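Local coordinates for CDP-glucose-4,6-dehydratase (Yersinia pseudotuberculosis, PDB 1RKX), which catalyses the dehydration of CDP-D-glucose to CDP-4-keto-6-deoxy-D-glucose, as an NAD-dependent member of the short-chain dehydrogenase/reductase family, at the interface of chains A and B. Residues are numbered along the deposited sequence; one frame, centred on the assembly and turned at random. Chains: chain A/B, CDP-glucose-4,6-dehydratase.

The interface of chains A and B. Residues chain A 96, 98, 100-101, 104, 156; chain B 112, 116, 119, 171, 175.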
loop_
_atom_site.group_PDB
_atom_site.type_symbol
_atom_site.label_atom_id
_atom_site.label_comp_id
_atom_site.label_asym_id
_atom_site.label_seq_id
_atom_site.Cartn_x
_atom_site.Cartn_y
_atom_site.Cartn_z
ATOM N N SER A 96 -30.525 0.258 -3.799
ATOM C CA SER A 96 -29.822 -0.713 -2.962
ATOM C C SER A 96 -29.985 -0.421 -1.470
ATOM O O SER A 96 -29.821 -1.315 -0.637
ATOM C CB SER A 96 -28.330 -0.784 -3.332
ATOM O OG SER A 96 -27.589 0.324 -2.845
ATOM N N SER A 98 -32.860 0.609 -0.053
ATOM C CA SER A 98 -34.161 0.114 0.367
ATOM C C SER A 98 -34.299 -1.378 0.075
ATOM O O SER A 98 -35.126 -2.054 0.680
ATOM C CB SER A 98 -35.283 0.903 -0.324
ATOM O OG SER A 98 -35.248 0.751 -1.728
ATOM N N PRO A 100 -31.403 -3.912 -0.114
ATOM C CA PRO A 100 -30.062 -4.496 -0.058
ATOM C C PRO A 100 -29.998 -6.004 -0.351
ATOM O O PRO A 100 -29.122 -6.455 -1.087
ATOM C CB PRO A 100 -29.591 -4.142 1.357
ATOM C CG PRO A 100 -30.875 -4.126 2.150
ATOM C CD PRO A 100 -31.807 -3.382 1.203
ATOM N N VAL A 101 -30.934 -6.778 0.192
ATOM C CA VAL A 101 -30.911 -8.224 -0.012
ATOM C C VAL A 101 -31.011 -8.590 -1.490
ATOM O O VAL A 101 -30.198 -9.363 -2.001
ATOM C CB VAL A 101 -32.039 -8.920 0.780
ATOM C CG1 VAL A 101 -31.971 -10.431 0.568
ATOM C CG2 VAL A 101 -31.903 -8.597 2.269
ATOM N N TYR A 104 -27.838 -7.762 -3.378
ATOM C CA TYR A 104 -26.808 -8.771 -3.196
ATOM C C TYR A 104 -27.153 -10.077 -3.903
ATOM O O TYR A 104 -26.282 -10.709 -4.516
ATOM C CB TYR A 104 -26.573 -9.041 -1.713
ATOM C CG TYR A 104 -25.653 -8.035 -1.057
ATOM C CD1 TYR A 104 -26.149 -7.075 -0.170
ATOM C CD2 TYR A 104 -24.287 -8.037 -1.331
ATOM C CE1 TYR A 104 -25.307 -6.150 0.430
ATOM C CE2 TYR A 104 -23.428 -7.106 -0.743
ATOM C CZ TYR A 104 -23.947 -6.165 0.140
ATOM O OH TYR A 104 -23.108 -5.247 0.731
ATOM N N PRO A 156 -24.834 -0.762 -0.627
ATOM C CA PRO A 156 -25.048 -2.150 -1.046
ATOM C C PRO A 156 -24.738 -2.421 -2.517
ATOM O O PRO A 156 -24.182 -3.477 -2.846
ATOM C CB PRO A 156 -26.514 -2.384 -0.701
ATOM C CG PRO A 156 -26.689 -1.544 0.526
ATOM C CD PRO A 156 -26.000 -0.267 0.129
ATOM N N VAL B 112 -25.892 -11.933 4.887
ATOM C CA VAL B 112 -26.806 -10.871 4.476
ATOM C C VAL B 112 -28.159 -11.028 5.180
ATOM O O VAL B 112 -28.697 -10.060 5.728
ATOM C CB VAL B 112 -27.031 -10.880 2.940
ATOM C CG1 VAL B 112 -28.198 -9.961 2.575
ATOM C CG2 VAL B 112 -25.756 -10.417 2.230
ATOM N N GLU B 116 -29.836 -8.454 7.812
ATOM C CA GLU B 116 -31.123 -7.880 7.426
ATOM C C GLU B 116 -32.142 -8.099 8.550
ATOM O O GLU B 116 -32.925 -7.206 8.880
ATOM C CB GLU B 116 -31.623 -8.531 6.130
ATOM C CG GLU B 116 -32.906 -7.929 5.548
ATOM C CD GLU B 116 -32.741 -6.495 5.060
ATOM O OE1 GLU B 116 -31.602 -5.976 5.027
ATOM O OE2 GLU B 116 -33.770 -5.881 4.699
ATOM N N ARG B 119 -31.423 -5.770 11.336
ATOM C CA ARG B 119 -31.809 -4.430 10.920
ATOM C C ARG B 119 -33.295 -4.161 11.178
ATOM O O ARG B 119 -33.669 -3.109 11.697
ATOM C CB ARG B 119 -31.497 -4.264 9.430
ATOM C CG ARG B 119 -31.789 -2.899 8.849
ATOM C CD ARG B 119 -31.117 -2.749 7.490
ATOM N NE ARG B 119 -31.882 -3.299 6.372
ATOM C CZ ARG B 119 -32.807 -2.620 5.703
ATOM N NH1 ARG B 119 -33.085 -1.366 6.046
ATOM N NH2 ARG B 119 -33.438 -3.180 4.678
ATOM N N TYR B 171 -23.237 -3.115 5.305
ATOM C CA TYR B 171 -24.425 -3.063 6.154
ATOM C C TYR B 171 -24.197 -2.088 7.300
ATOM O O TYR B 171 -25.088 -1.316 7.648
ATOM C CB TYR B 171 -24.776 -4.449 6.705
ATOM C CG TYR B 171 -25.954 -5.086 6.000
ATOM C CD1 TYR B 171 -25.811 -5.666 4.738
ATOM C CD2 TYR B 171 -27.228 -5.059 6.571
ATOM C CE1 TYR B 171 -26.911 -6.200 4.059
ATOM C CE2 TYR B 171 -28.333 -5.585 5.901
ATOM C CZ TYR B 171 -28.170 -6.153 4.649
ATOM O OH TYR B 171 -29.266 -6.673 3.991
ATOM N N PHE B 175 -26.616 0.888 7.262
ATOM C CA PHE B 175 -27.702 0.764 8.229
ATOM C C PHE B 175 -27.362 0.828 9.716
ATOM O O PHE B 175 -28.253 1.032 10.543
ATOM C CB PHE B 175 -28.462 -0.528 7.936
ATOM C CG PHE B 175 -28.774 -0.724 6.474
ATOM C CD1 PHE B 175 -28.186 -1.766 5.755
ATOM C CD2 PHE B 175 -29.644 0.140 5.809
ATOM C CE1 PHE B 175 -28.460 -1.943 4.396
ATOM C CE2 PHE B 175 -29.926 -0.027 4.451
ATOM C CZ PHE B 175 -29.332 -1.072 3.743
#
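A:Pro100, in the first turn of helix 100-121, packs its ring against B:Glu116, B:Tyr171 and B:Phe175, with NH2 of B:Arg119 meeting it tip to tip. This patch belongs to a two-fold symmetric helix-packing interface in which helices 100-121 and 156-175 of both subunits take part, probably the biological dimer, as it matches the helix-bundle pairing usual for extended short-chain dehydrogenases/reductases. Packing is densest around the proline: its CG lies 3.5 Å from the phenol oxygen OH of B:Tyr171, whose side chain crosses it at about a right angle, and 3.8 Å from CZ at the tip of the B:Phe175 ring. In A:Val101, CG1 lies anti to the backbone N (chi1 -179°), which leaves CG2 beside that N and facing B:Glu116, 3.5 Å from its CG, against the bend that chi2 of 66° puts in the glutamate chain.

No polar bond crosses this patch; B:Glu116, B:Arg119 and B:Tyr171 bond to one another within chain B. NE and NH2 of B:Arg119 each bond one carboxylate oxygen of B:Glu116, NH2 in a salt bridge of 2.7 Å to OE2, while B:Phe175 CE2 sits over one face of the guanidinium, toward its rim. This pairing probably keeps the glutamate ionised next to the apolar proline.

The packing is looser around A:Tyr104. Its side chain and that of B:Tyr171 run alongside one another, pointing opposite ways, with their CE1 atoms 4.0 Å apart, and B:Val112 offers CG2 to the A:Tyr104 ring at a similarly relaxed spacing. At the thin edge, A:Ser98 and A:Pro156 bury little surface. At the core, B:Glu116 OE1 accepts from B:Arg119 NE on one face of the carboxylate and, from the opposite face, B:Tyr171 OH at 2.6 Å.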